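Local atomic coordinates of probable aminotransferase (Pseudomonas aeruginosa, PDB entry 5YKR), a protein that probably works as a pyridoxal-phosphate-dependent enzyme of the class-III aminotransferase family, with the cofactor held covalently by the chain. Residues Q134-S138 against A330-L336; D157-N163 against T199-F205; V170-Q174 against R186-N192; L211-A216 against L248-V254; E226-N231 against T261-S265. All blocks are in the same frame, centred on the assembly; numbering follows the deposited sequence.

Interaction 1 (Q134-S138 against A330-L336); sequences QVTTS and AGNALQL
The end of a strand, extended at Val135 (phi/psi -118/141), meets a loop that leads into a helix. The register is set by CA-CA distances of 4.9 Å for Val135 to Gly331 and 4.7 Å for Thr136 to Ala330. Val135 (chi1 t) points at the loop: its CG1 lies 3.5 Å from Gly331 N and 3.4 Å from Gln335 OE1, and its CG2 4.3 Å from Leu336 CD2. Gly331 has phi/psi 70/28, and a CB there would fall only 3.8 Å from Val135 CB. Ala330 CB sits 3.6 Å from Val135 O and 4.2 Å from Thr137 CG2. Gln335 (m, t, chi3 -44°) works in both directions: NE2 donates to Thr136 O (3.1 Å, 143°) and also to Pro293 O, while OE1 accepts from Asn332 N (3.0 Å) and, weakly, from Gly331 N (2.7 Å). Thr136 (p) turns away and donates from OG1 to Ser138 O (2.8 Å). Asn332 (chi1 78°) places OD1 2.9 Å from Gln335 N at 171°, and its ND2 bonds Gly291 O of the second subunit. The reciprocal Asn332-Gln335 bonds form a capping box, which starts helix 333-346 beside strand 132-136, the end strand of this chain's seven-stranded sheet, whose Val135 makes backbone hydrogen bonds to the second subunit.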
# COMPACT_ATOMS: atom_id res chain seq x y z
N GLN A 134 5.31 13.71 2.29
CA GLN A 134 5.16 12.79 1.18
C GLN A 134 3.90 11.95 1.44
O GLN A 134 3.42 11.88 2.58
CB GLN A 134 6.38 11.86 1.04
CG GLN A 134 7.66 12.51 0.58
CD GLN A 134 7.67 12.91 -0.88
OE1 GLN A 134 8.11 12.11 -1.73
NE2 GLN A 134 7.25 14.19 -1.21
N VAL A 135 3.37 11.33 0.41
CA VAL A 135 2.19 10.45 0.49
C VAL A 135 2.54 9.05 0.08
O VAL A 135 3.32 8.84 -0.87
CB VAL A 135 1.07 10.97 -0.43
CG1 VAL A 135 -0.18 10.10 -0.41
CG2 VAL A 135 0.72 12.39 -0.09
N THR A 136 1.98 8.09 0.78
CA THR A 136 2.10 6.66 0.46
C THR A 136 0.69 6.04 0.27
O THR A 136 -0.32 6.73 0.48
CB THR A 136 2.85 5.90 1.54
OG1 THR A 136 2.05 5.93 2.72
CG2 THR A 136 4.25 6.45 1.78
N THR A 137 0.64 4.74 0.01
CA THR A 137 -0.67 4.03 -0.05
C THR A 137 -1.05 3.35 1.25
O THR A 137 -2.11 2.72 1.29
CB THR A 137 -0.71 3.06 -1.25
OG1 THR A 137 0.35 2.13 -1.16
CG2 THR A 137 -0.59 3.80 -2.55
N SER A 138 -0.23 3.47 2.28
CA SER A 138 -0.59 2.91 3.63
C SER A 138 0.35 3.44 4.71
O SER A 138 1.47 3.81 4.44
CB SER A 138 -0.47 1.40 3.61
OG SER A 138 0.89 0.97 3.48
N ALA A 330 0.92 5.96 -5.28
CA ALA A 330 1.10 6.86 -4.15
C ALA A 330 1.05 8.33 -4.57
O ALA A 330 1.66 8.73 -5.54
CB ALA A 330 2.43 6.57 -3.49
N GLY A 331 0.38 9.14 -3.75
CA GLY A 331 0.28 10.55 -4.02
C GLY A 331 -0.57 10.89 -5.22
O GLY A 331 -0.29 11.92 -5.89
N ASN A 332 -1.55 10.06 -5.54
CA ASN A 332 -2.34 10.28 -6.74
C ASN A 332 -3.44 11.33 -6.58
O ASN A 332 -3.79 11.73 -5.47
CB ASN A 332 -2.81 8.97 -7.37
CG ASN A 332 -3.96 8.29 -6.75
OD1 ASN A 332 -4.73 8.84 -5.97
ND2 ASN A 332 -4.10 7.01 -7.17
N ALA A 333 -4.00 11.75 -7.71
CA ALA A 333 -4.98 12.82 -7.69
C ALA A 333 -6.21 12.49 -6.82
O ALA A 333 -6.74 13.34 -6.12
CB ALA A 333 -5.41 13.12 -9.12
N LEU A 334 -6.63 11.23 -6.89
CA LEU A 334 -7.82 10.83 -6.12
C LEU A 334 -7.54 10.90 -4.62
O LEU A 334 -8.36 11.42 -3.84
CB LEU A 334 -8.23 9.41 -6.55
CG LEU A 334 -9.60 8.99 -6.10
CD1 LEU A 334 -10.63 9.83 -6.81
CD2 LEU A 334 -9.86 7.54 -6.36
N GLN A 335 -6.38 10.40 -4.17
CA GLN A 335 -6.01 10.51 -2.77
C GLN A 335 -5.97 11.95 -2.31
O GLN A 335 -6.48 12.30 -1.25
CB GLN A 335 -4.61 9.93 -2.51
CG GLN A 335 -4.49 8.40 -2.60
CD GLN A 335 -3.01 8.03 -2.34
OE1 GLN A 335 -2.10 8.68 -2.89
NE2 GLN A 335 -2.76 7.07 -1.48
N LEU A 336 -5.34 12.81 -3.12
CA LEU A 336 -5.17 14.20 -2.71
C LEU A 336 -6.53 14.94 -2.62
O LEU A 336 -6.73 15.78 -1.73
CB LEU A 336 -4.20 14.92 -3.65
CG LEU A 336 -2.72 14.87 -3.23
CD1 LEU A 336 -2.49 15.67 -1.96
CD2 LEU A 336 -2.18 13.47 -3.04

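Interaction 2 (D157-N163 against T199-F205); sequences DKVVVFN and TTRLVEF
Strands 158-162 and 200-203 run parallel, their axes 4.5 Å apart at closest and 23° from exact alignment. Val159 pairs with Thr200, Val160 with Arg201, Val161 with Leu202 and Phe162 with Val203. The ladder comprises Val159 N to Thr199 O (2.9 Å), Arg201 N to Val159 O (2.9 Å), Val161 N to Arg201 O (3.2 Å), Val203 N to Val161 O (3.2 Å) and Asn163 N to Val203 O (2.9 Å). On one face, Val161 CG2 fits between Thr200 CG2 and Leu202 CD1, 3.9 Å from each; Leu202 (t, p) tucks CD1 within 3.4 Å of Val161 O. On the other, Val160 CG1 meets Val203 CG2 (4.1 Å), and the face of Phe162 receives the edge of Phe205 in a T-shaped pair, centroids 5.5 Å apart and planes at 81°. Asn163 ND2 donates to Glu204 OE2 (2.9 Å), and water 1 links Asn163 O, Glu204 OE1 and Phe205 N. Lys158 NZ and Arg201 NH2, 3.4 Å apart, both salt-bridge to Asp219. Helix 208-215 packs over Val160 and Val203, strand 175-177 against Leu202, and strand 220-225 pairs with 158-162, placing 200-203 outermost in this chain's sheet.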
# COMPACT_ATOMS: atom_id res chain seq x y z
N ASP A 157 22.07 0.92 11.08
CA ASP A 157 21.13 -0.09 10.61
C ASP A 157 19.98 -0.49 11.53
O ASP A 157 19.06 -1.10 11.07
CB ASP A 157 21.88 -1.40 10.27
CG ASP A 157 22.64 -1.32 8.95
OD1 ASP A 157 22.30 -0.51 8.05
OD2 ASP A 157 23.61 -2.08 8.85
N LYS A 158 20.04 -0.15 12.80
CA LYS A 158 19.03 -0.63 13.74
C LYS A 158 17.90 0.36 13.96
O LYS A 158 18.11 1.56 13.92
CB LYS A 158 19.63 -1.11 15.07
CG LYS A 158 20.68 -2.13 14.73
CD LYS A 158 20.96 -3.11 15.76
CE LYS A 158 22.01 -4.04 15.21
NZ LYS A 158 22.71 -4.32 16.36
N VAL A 159 16.71 -0.17 14.18
CA VAL A 159 15.56 0.62 14.60
C VAL A 159 15.20 0.15 16.00
O VAL A 159 15.17 -1.06 16.26
CB VAL A 159 14.35 0.47 13.64
CG1 VAL A 159 13.80 -0.95 13.54
CG2 VAL A 159 13.18 1.29 14.07
N VAL A 160 14.84 1.08 16.87
CA VAL A 160 14.23 0.76 18.16
C VAL A 160 12.72 0.78 17.98
O VAL A 160 12.14 1.78 17.51
CB VAL A 160 14.65 1.75 19.28
CG1 VAL A 160 13.73 1.63 20.50
CG2 VAL A 160 16.13 1.48 19.68
N VAL A 161 12.10 -0.31 18.42
CA VAL A 161 10.67 -0.39 18.59
C VAL A 161 10.38 -0.83 20.04
O VAL A 161 11.28 -1.28 20.77
CB VAL A 161 9.96 -1.27 17.58
CG1 VAL A 161 10.18 -0.75 16.16
CG2 VAL A 161 10.41 -2.72 17.71
N PHE A 162 9.11 -0.70 20.44
CA PHE A 162 8.67 -1.07 21.79
C PHE A 162 7.92 -2.38 21.81
O PHE A 162 7.21 -2.75 20.86
CB PHE A 162 7.86 0.09 22.41
CG PHE A 162 8.69 1.34 22.59
CD1 PHE A 162 9.61 1.42 23.60
CD2 PHE A 162 8.62 2.38 21.73
CE1 PHE A 162 10.42 2.52 23.77
CE2 PHE A 162 9.44 3.48 21.87
CZ PHE A 162 10.34 3.56 22.89
N ASN A 163 8.05 -3.12 22.91
CA ASN A 163 7.42 -4.43 23.00
C ASN A 163 5.88 -4.25 22.89
O ASN A 163 5.30 -3.36 23.54
CB ASN A 163 7.84 -5.12 24.31
CG ASN A 163 7.50 -6.60 24.34
OD1 ASN A 163 7.47 -7.29 23.32
ND2 ASN A 163 7.11 -7.08 25.56
N THR A 199 18.63 -5.93 12.70
CA THR A 199 17.79 -4.80 12.31
C THR A 199 17.16 -4.02 13.44
O THR A 199 16.73 -2.88 13.21
CB THR A 199 16.62 -5.28 11.42
OG1 THR A 199 15.84 -6.23 12.11
CG2 THR A 199 17.15 -5.96 10.16
N THR A 200 17.06 -4.60 14.63
CA THR A 200 16.14 -4.11 15.63
C THR A 200 16.73 -4.20 17.03
O THR A 200 17.40 -5.18 17.37
CB THR A 200 14.83 -4.95 15.59
OG1 THR A 200 14.39 -5.09 14.23
CG2 THR A 200 13.75 -4.42 16.49
N ARG A 201 16.45 -3.15 17.83
CA ARG A 201 16.65 -3.18 19.28
C ARG A 201 15.28 -2.99 19.92
O ARG A 201 14.52 -2.09 19.55
CB ARG A 201 17.68 -2.18 19.76
CG ARG A 201 19.09 -2.48 19.27
CD ARG A 201 20.11 -1.47 19.84
NE ARG A 201 21.48 -1.74 19.37
CZ ARG A 201 22.24 -2.73 19.84
NH1 ARG A 201 21.81 -3.52 20.84
NH2 ARG A 201 23.42 -2.92 19.34
N LEU A 202 14.93 -3.87 20.83
CA LEU A 202 13.62 -3.86 21.49
C LEU A 202 13.74 -3.35 22.91
O LEU A 202 14.67 -3.72 23.65
CB LEU A 202 13.04 -5.25 21.47
CG LEU A 202 11.63 -5.42 21.98
CD1 LEU A 202 10.63 -4.60 21.14
CD2 LEU A 202 11.19 -6.91 22.08
N VAL A 203 12.82 -2.49 23.30
CA VAL A 203 12.71 -1.93 24.63
C VAL A 203 11.26 -1.96 25.08
O VAL A 203 10.36 -1.99 24.24
CB VAL A 203 13.26 -0.46 24.60
CG1 VAL A 203 13.33 0.15 25.94
CG2 VAL A 203 14.64 -0.40 23.92
N GLU A 204 11.01 -1.97 26.38
CA GLU A 204 9.64 -1.71 26.87
C GLU A 204 9.39 -0.20 26.85
O GLU A 204 10.30 0.62 27.12
CB GLU A 204 9.43 -2.21 28.31
CG GLU A 204 9.32 -3.71 28.48
CD GLU A 204 8.09 -4.36 27.90
OE1 GLU A 204 7.13 -3.71 27.47
OE2 GLU A 204 8.10 -5.61 27.86
N PHE A 205 8.14 0.16 26.59
CA PHE A 205 7.67 1.57 26.75
C PHE A 205 7.91 2.01 28.19
O PHE A 205 7.97 1.18 29.12
CB PHE A 205 6.20 1.63 26.38
CG PHE A 205 5.66 2.95 25.90
CD1 PHE A 205 6.12 3.53 24.76
CD2 PHE A 205 4.52 3.52 26.52
CE1 PHE A 205 5.57 4.69 24.27
CE2 PHE A 205 3.94 4.66 26.00
CZ PHE A 205 4.48 5.26 24.88
O HOH W 1 6.26 -1.89 25.72

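Interaction 3 (V170-Q174 against R186-N192); sequences VDESQ and RAGVHPN
This is a loop-to-loop contact in which a short 3-10 turn faces a type II beta turn, the two flanking strands 175-177 and 183-185 and lying against the second subunit. Residues 171-173 form the 3-10 segment; Ser173 N donates to Val170 O at 3.0 Å, and the Ser173 side chain (p) adds OG to Val170 O at 2.7 Å. The turn from Arg186 to Val189 closes with Val189 N to Arg186 O (2.9 Å), and Gly188 occupies its third position at phi/psi 75/5. The loops lie closest at Gln174 and Arg186, with CA atoms 5.1 Å apart, and wider at Asp171 and Pro191 (CA-CA 7.5 Å). At the close end Arg186 N donates to Gln174 O (2.9 Å, 166°). Gln174 (m, m) curls its amide back so that OE1 takes both Arg186 NE (2.9 Å) and Arg186 NH2 (3.0 Å); NH2 also bonds Asn165 OD1. Gln174 CB packs on Val189 CG1 at 3.7 Å, and water 2 lies 2.9 Å from Gln174 O and from Val189 O. Across the subunit boundary, Asp171 OD1 salt-bridges Arg148 and Asn192 OD1 bonds Arg151, both of the second subunit. Asn192 itself takes a positive phi (63/39), with its N bound to His190 ND1 (2.9 Å), and its chi1 t rotamer directs ND2 to Asp171 OD2 at 2.9 Å and 152°.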
# COMPACT_ATOMS: atom_id res chain seq x y z
N VAL A 170 5.51 -4.06 8.93
CA VAL A 170 6.90 -3.56 8.96
C VAL A 170 7.68 -4.71 9.60
O VAL A 170 7.60 -4.92 10.83
CB VAL A 170 7.04 -2.27 9.79
CG1 VAL A 170 8.49 -1.83 9.86
CG2 VAL A 170 6.16 -1.15 9.23
N ASP A 171 8.39 -5.51 8.81
CA ASP A 171 8.94 -6.78 9.34
C ASP A 171 9.89 -6.56 10.49
O ASP A 171 9.87 -7.34 11.44
CB ASP A 171 9.66 -7.52 8.20
CG ASP A 171 8.72 -8.07 7.11
OD1 ASP A 171 7.49 -8.07 7.24
OD2 ASP A 171 9.26 -8.59 6.09
N GLU A 172 10.69 -5.49 10.45
CA GLU A 172 11.66 -5.21 11.53
C GLU A 172 11.00 -4.98 12.88
O GLU A 172 11.66 -5.11 13.92
CB GLU A 172 12.53 -3.98 11.26
CG GLU A 172 13.24 -3.91 9.99
CD GLU A 172 12.44 -3.07 9.02
OE1 GLU A 172 11.35 -3.58 8.67
OE2 GLU A 172 12.88 -1.95 8.65
N SER A 173 9.71 -4.61 12.88
CA SER A 173 9.01 -4.37 14.13
C SER A 173 8.38 -5.60 14.76
O SER A 173 7.87 -5.52 15.88
CB SER A 173 7.86 -3.34 13.92
OG SER A 173 6.76 -3.87 13.17
N GLN A 174 8.40 -6.73 14.04
CA GLN A 174 7.61 -7.93 14.40
C GLN A 174 8.43 -8.80 15.37
O GLN A 174 8.79 -9.94 15.07
CB GLN A 174 7.21 -8.72 13.18
CG GLN A 174 6.47 -7.93 12.10
CD GLN A 174 5.02 -7.64 12.37
OE1 GLN A 174 4.53 -7.82 13.52
NE2 GLN A 174 4.29 -7.20 11.33
N ARG A 186 7.81 -12.03 16.86
CA ARG A 186 6.48 -11.88 17.48
C ARG A 186 5.71 -13.18 17.27
O ARG A 186 5.80 -13.79 16.19
CB ARG A 186 5.72 -10.69 16.82
CG ARG A 186 4.69 -10.15 17.74
CD ARG A 186 3.79 -9.14 17.21
NE ARG A 186 4.31 -8.06 16.38
CZ ARG A 186 4.37 -6.79 16.72
NH1 ARG A 186 4.38 -6.42 17.98
NH2 ARG A 186 4.45 -5.86 15.75
N ALA A 187 4.91 -13.57 18.27
CA ALA A 187 4.16 -14.80 18.18
C ALA A 187 3.26 -14.77 16.94
O ALA A 187 2.52 -13.83 16.70
CB ALA A 187 3.31 -14.99 19.42
N GLY A 188 3.33 -15.85 16.19
CA GLY A 188 2.54 -15.98 14.98
C GLY A 188 3.02 -15.19 13.78
O GLY A 188 2.34 -15.22 12.74
N VAL A 189 4.16 -14.51 13.89
CA VAL A 189 4.69 -13.75 12.76
C VAL A 189 6.06 -14.32 12.39
O VAL A 189 7.06 -14.15 13.10
CB VAL A 189 4.82 -12.26 13.08
CG1 VAL A 189 5.26 -11.51 11.82
CG2 VAL A 189 3.50 -11.67 13.65
N HIS A 190 6.07 -15.05 11.29
CA HIS A 190 7.29 -15.71 10.83
C HIS A 190 8.41 -14.65 10.64
O HIS A 190 8.15 -13.53 10.19
CB HIS A 190 7.01 -16.37 9.48
CG HIS A 190 8.04 -17.33 9.02
ND1 HIS A 190 9.19 -16.94 8.39
CD2 HIS A 190 8.07 -18.69 9.06
CE1 HIS A 190 9.89 -18.01 8.04
NE2 HIS A 190 9.23 -19.09 8.45
N PRO A 191 9.67 -14.98 10.94
CA PRO A 191 10.70 -13.96 10.76
C PRO A 191 10.98 -13.54 9.33
O PRO A 191 11.61 -12.55 9.08
CB PRO A 191 11.94 -14.56 11.45
CG PRO A 191 11.66 -15.97 11.58
CD PRO A 191 10.17 -16.20 11.60
N ASN A 192 10.51 -14.34 8.39
CA ASN A 192 10.44 -13.95 6.99
C ASN A 192 11.82 -13.69 6.39
O ASN A 192 12.02 -12.77 5.60
CB ASN A 192 9.50 -12.74 6.80
CG ASN A 192 9.13 -12.52 5.36
OD1 ASN A 192 9.04 -13.49 4.60
ND2 ASN A 192 8.90 -11.26 4.97
O HOH W 2 8.82 -11.83 12.86

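Interaction 4 (L211-A216 against L248-V254); sequences LEAALA and LTRRHDV
Leu215 (m, t) lies at the apolar centre: its CD1 reaches Leu248 CB at 4.1 Å and Thr249 CG2 at 4.2 Å, while its CD2 meets Val254 CG2 at 4.1 Å. One helical turn earlier, Leu211 CD2 touches Leu248 CD1 at 3.9 Å. The backbones come nearest at Glu212 and Leu248 (CA-CA 6.7 Å) and at Leu215 and His252 (CA-CA 6.6 Å). Both helix ends pack on strand 220-225: Leu215 touches Val220 and Thr249 touches Val223. Helix 241-251 stops in a Schellman motif, with Val254 N to Thr249 O (2.9 Å), Asp253 N to Arg250 O (3.1 Å) and Asp253 as the C-prime residue at phi/psi 50/52. His252 (chi1 m) is held by ND1 to Leu248 O (3.0 Å) and presents its ring face to Leu215 CB, a CH-pi contact 3.9 Å from the centroid. Outermost, Glu212 OE1, whose modelled place is less sure, salt-bridges Arg251 NH1 at 3.0 Å; Arg251 also pairs with Glu247.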
# COMPACT_ATOMS: atom_id res chain seq x y z
N LEU A 211 16.03 2.48 27.26
CA LEU A 211 16.19 3.19 26.00
C LEU A 211 17.59 3.78 25.86
O LEU A 211 18.21 3.66 24.81
CB LEU A 211 15.13 4.29 25.88
CG LEU A 211 15.20 5.05 24.58
CD1 LEU A 211 14.92 4.16 23.38
CD2 LEU A 211 14.13 6.15 24.67
N GLU A 212 18.12 4.36 26.95
CA GLU A 212 19.49 4.88 26.95
C GLU A 212 20.50 3.78 26.59
O GLU A 212 21.38 3.98 25.74
CB GLU A 212 19.79 5.52 28.30
CG GLU A 212 21.24 5.89 28.54
CD GLU A 212 21.84 6.89 27.60
OE1 GLU A 212 21.18 7.91 27.45
OE2 GLU A 212 22.99 6.68 27.05
N ALA A 213 20.34 2.63 27.25
CA ALA A 213 21.27 1.53 26.99
C ALA A 213 21.23 1.07 25.52
O ALA A 213 22.26 0.76 24.90
CB ALA A 213 21.00 0.35 27.91
N ALA A 214 20.04 1.04 24.95
CA ALA A 214 19.91 0.68 23.53
C ALA A 214 20.57 1.69 22.58
O ALA A 214 21.31 1.32 21.69
CB ALA A 214 18.43 0.53 23.16
N LEU A 215 20.28 2.98 22.79
CA LEU A 215 20.82 4.02 21.91
C LEU A 215 22.34 4.19 22.03
O LEU A 215 23.00 4.55 21.06
CB LEU A 215 20.14 5.37 22.17
CG LEU A 215 18.64 5.40 22.00
CD1 LEU A 215 18.13 6.83 22.18
CD2 LEU A 215 18.17 4.80 20.69
N ALA A 216 22.88 3.87 23.22
CA ALA A 216 24.30 4.08 23.48
C ALA A 216 25.20 3.21 22.61
O ALA A 216 26.39 3.49 22.45
CB ALA A 216 24.62 3.84 24.97
N LEU A 248 16.80 11.95 24.94
CA LEU A 248 17.73 10.86 24.61
C LEU A 248 17.98 10.76 23.10
O LEU A 248 19.10 10.56 22.68
CB LEU A 248 17.18 9.53 25.13
CG LEU A 248 17.31 9.26 26.65
CD1 LEU A 248 16.58 8.03 27.05
CD2 LEU A 248 18.73 9.12 27.00
N THR A 249 16.90 10.87 22.31
CA THR A 249 17.09 10.78 20.90
C THR A 249 17.89 11.97 20.36
O THR A 249 18.75 11.81 19.49
CB THR A 249 15.74 10.60 20.14
OG1 THR A 249 14.81 11.62 20.51
CG2 THR A 249 15.13 9.20 20.38
N ARG A 250 17.66 13.17 20.91
CA ARG A 250 18.51 14.31 20.53
C ARG A 250 19.97 14.08 20.86
O ARG A 250 20.86 14.28 20.00
CB ARG A 250 18.03 15.58 21.17
CG ARG A 250 16.91 16.13 20.37
CD ARG A 250 16.23 17.23 21.10
NE ARG A 250 15.23 17.85 20.25
CZ ARG A 250 14.26 18.63 20.71
NH1 ARG A 250 14.13 18.87 22.03
NH2 ARG A 250 13.37 19.15 19.86
N ARG A 251 20.22 13.58 22.07
CA ARG A 251 21.59 13.44 22.56
C ARG A 251 22.37 12.44 21.73
O ARG A 251 23.54 12.63 21.42
CB ARG A 251 21.56 13.08 24.03
CG ARG A 251 22.95 12.90 24.63
CD ARG A 251 23.03 13.18 26.09
NE ARG A 251 21.90 12.69 26.86
CZ ARG A 251 21.73 11.48 27.36
NH1 ARG A 251 22.65 10.52 27.22
NH2 ARG A 251 20.63 11.25 28.05
N HIS A 252 21.67 11.40 21.28
CA HIS A 252 22.29 10.34 20.48
C HIS A 252 22.12 10.53 18.95
O HIS A 252 22.53 9.65 18.16
CB HIS A 252 21.74 8.97 20.91
CG HIS A 252 22.17 8.54 22.26
ND1 HIS A 252 21.42 8.76 23.39
CD2 HIS A 252 23.29 7.93 22.65
CE1 HIS A 252 22.09 8.29 24.44
NE2 HIS A 252 23.21 7.77 24.01
N ASP A 253 21.54 11.67 18.53
CA ASP A 253 21.28 11.99 17.11
C ASP A 253 20.56 10.81 16.44
O ASP A 253 20.95 10.30 15.38
CB ASP A 253 22.57 12.28 16.38
CG ASP A 253 22.38 12.77 14.97
OD1 ASP A 253 21.47 13.56 14.77
OD2 ASP A 253 23.12 12.34 14.07
N VAL A 254 19.48 10.42 17.11
CA VAL A 254 18.60 9.35 16.66
C VAL A 254 17.24 9.97 16.26
O VAL A 254 16.68 10.74 17.01
CB VAL A 254 18.39 8.29 17.75
CG1 VAL A 254 17.28 7.32 17.37
CG2 VAL A 254 19.72 7.55 18.02

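Interaction 5 (E226-N231 against T261-S265); sequences EPFMTN and THTIS
Thr263 (p) overlaps the bend at residues 227-230, its CG2 lying 3.3 Å from Phe228 O and 4.0 Å from both Phe228 CB and Thr230 CG2. Its OG1 is 3.3 Å from Pro227 CG and bonds Glu260. The two irregular backbones stay 6.9 Å apart, CA to CA, at Phe228 with Thr263 and at Thr230 with His262. These loops follow the C-terminal ends of the neighbouring parallel strands 220-225 and 255-259, the sheet edge where fold-type I pyridoxal-phosphate enzymes have their cofactor site; accordingly, Asn231 OD1 makes a weak hydrogen bond to O3 of the modified residue LLP at position 286. A relay crosses the gap: His262 (chi1 m, chi2 164°) donates from ND1 to Thr230 OG1 (2.8 Å), which donates to Glu226 OE2 (2.6 Å). Glu226 (m, t) also takes Thr230 N on OE1 (2.9 Å). Asn231 ND2 approaches His262 CE1 to 3.2 Å at the ring edge, and water 3 donates to Glu226 OE2 (2.6 Å) while accepting from Thr263 N (3.0 Å).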
# COMPACT_ATOMS: atom_id res chain seq x y z
N GLU A 226 4.24 4.77 18.59
CA GLU A 226 3.05 5.58 18.88
C GLU A 226 3.38 6.46 20.08
O GLU A 226 4.17 6.08 20.96
CB GLU A 226 1.85 4.72 19.21
CG GLU A 226 1.35 3.85 18.06
CD GLU A 226 0.06 3.18 18.49
OE1 GLU A 226 0.14 2.09 19.16
OE2 GLU A 226 -1.03 3.73 18.23
N PRO A 227 2.75 7.64 20.18
CA PRO A 227 2.97 8.45 21.39
C PRO A 227 2.22 7.96 22.63
O PRO A 227 2.50 8.40 23.75
CB PRO A 227 2.49 9.84 20.94
CG PRO A 227 1.42 9.55 19.93
CD PRO A 227 1.82 8.29 19.23
N PHE A 228 1.28 7.05 22.39
CA PHE A 228 0.41 6.45 23.41
C PHE A 228 0.06 5.12 22.76
O PHE A 228 -0.44 5.13 21.62
CB PHE A 228 -0.77 7.43 23.59
CG PHE A 228 -1.73 7.11 24.70
CD1 PHE A 228 -2.52 5.98 24.69
CD2 PHE A 228 -1.92 8.05 25.70
CE1 PHE A 228 -3.42 5.75 25.71
CE2 PHE A 228 -2.80 7.83 26.73
CZ PHE A 228 -3.55 6.68 26.72
N MET A 229 0.45 3.99 23.37
CA MET A 229 0.28 2.73 22.64
C MET A 229 -1.20 2.37 22.58
O MET A 229 -1.93 2.54 23.57
CB MET A 229 1.09 1.59 23.26
CG MET A 229 2.54 1.94 23.44
SD MET A 229 3.56 0.58 24.11
CE MET A 229 3.55 -0.61 22.76
N THR A 230 -1.65 1.86 21.45
CA THR A 230 -3.06 1.53 21.23
C THR A 230 -3.31 0.16 20.69
O THR A 230 -4.46 -0.21 20.47
CB THR A 230 -3.73 2.53 20.26
OG1 THR A 230 -3.17 2.39 18.96
CG2 THR A 230 -3.57 3.97 20.77
N ASN A 231 -2.26 -0.63 20.51
CA ASN A 231 -2.38 -1.92 19.84
C ASN A 231 -2.07 -3.12 20.74
O ASN A 231 -1.74 -4.20 20.25
CB ASN A 231 -1.58 -1.89 18.55
CG ASN A 231 -2.16 -0.96 17.50
OD1 ASN A 231 -1.49 0.02 16.98
ND2 ASN A 231 -3.35 -1.29 17.11
N THR A 261 -1.28 7.05 13.59
CA THR A 261 -2.37 6.40 12.83
C THR A 261 -3.64 6.14 13.67
O THR A 261 -4.75 6.19 13.15
CB THR A 261 -1.81 5.17 12.12
OG1 THR A 261 -0.80 5.58 11.18
CG2 THR A 261 -2.88 4.40 11.39
N HIS A 262 -3.46 5.79 14.95
CA HIS A 262 -4.55 5.73 15.93
C HIS A 262 -4.66 6.95 16.82
O HIS A 262 -5.79 7.37 17.13
CB HIS A 262 -4.50 4.49 16.78
CG HIS A 262 -4.92 3.24 16.10
ND1 HIS A 262 -4.64 1.99 16.62
CD2 HIS A 262 -5.73 3.03 15.03
CE1 HIS A 262 -5.20 1.06 15.85
NE2 HIS A 262 -5.86 1.66 14.87
N THR A 263 -3.55 7.49 17.29
CA THR A 263 -3.59 8.58 18.27
C THR A 263 -4.07 9.91 17.67
O THR A 263 -4.27 10.86 18.44
CB THR A 263 -2.28 8.73 19.01
OG1 THR A 263 -1.24 8.98 18.05
CG2 THR A 263 -1.96 7.45 19.82
N ILE A 264 -4.32 9.93 16.35
CA ILE A 264 -5.07 11.03 15.75
C ILE A 264 -6.47 11.19 16.39
O ILE A 264 -7.11 12.25 16.28
CB ILE A 264 -5.13 10.84 14.22
CG1 ILE A 264 -5.65 12.08 13.48
CG2 ILE A 264 -5.96 9.61 13.87
CD1 ILE A 264 -4.82 13.34 13.71
N SER A 265 -6.93 10.18 17.15
CA SER A 265 -8.10 10.34 17.99
C SER A 265 -8.00 11.46 19.03
O SER A 265 -9.04 11.91 19.54
CB SER A 265 -8.47 9.02 18.66
OG SER A 265 -7.50 8.66 19.63
O HOH W 3 -1.15 5.87 16.70

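Following the chain, interaction 1 opens first at 134-138 and closes last at 330-336, so its loop encloses the other four. Interaction 2 opens at 157-163; interaction 3 opens and closes entirely within its loop before 199-205 returns, and the two touch where Glu172 O meets Thr200 OG1 at 2.7 Å. Interactions 4 and 5 then interlock: 211-216, 226-231, 248-254 and 261-265 alternate, so their loops cross. Helix 208-215 in interaction 4 packs on the strands of interaction 2, whereas Met229 of interaction 5 touches Phe205 at their far end. Interactions 1 and 2, with centres about 28 Å apart, reach the two strands that are outermost in this chain's sheet; interactions 1, 2 and 3 also touch the second subunit.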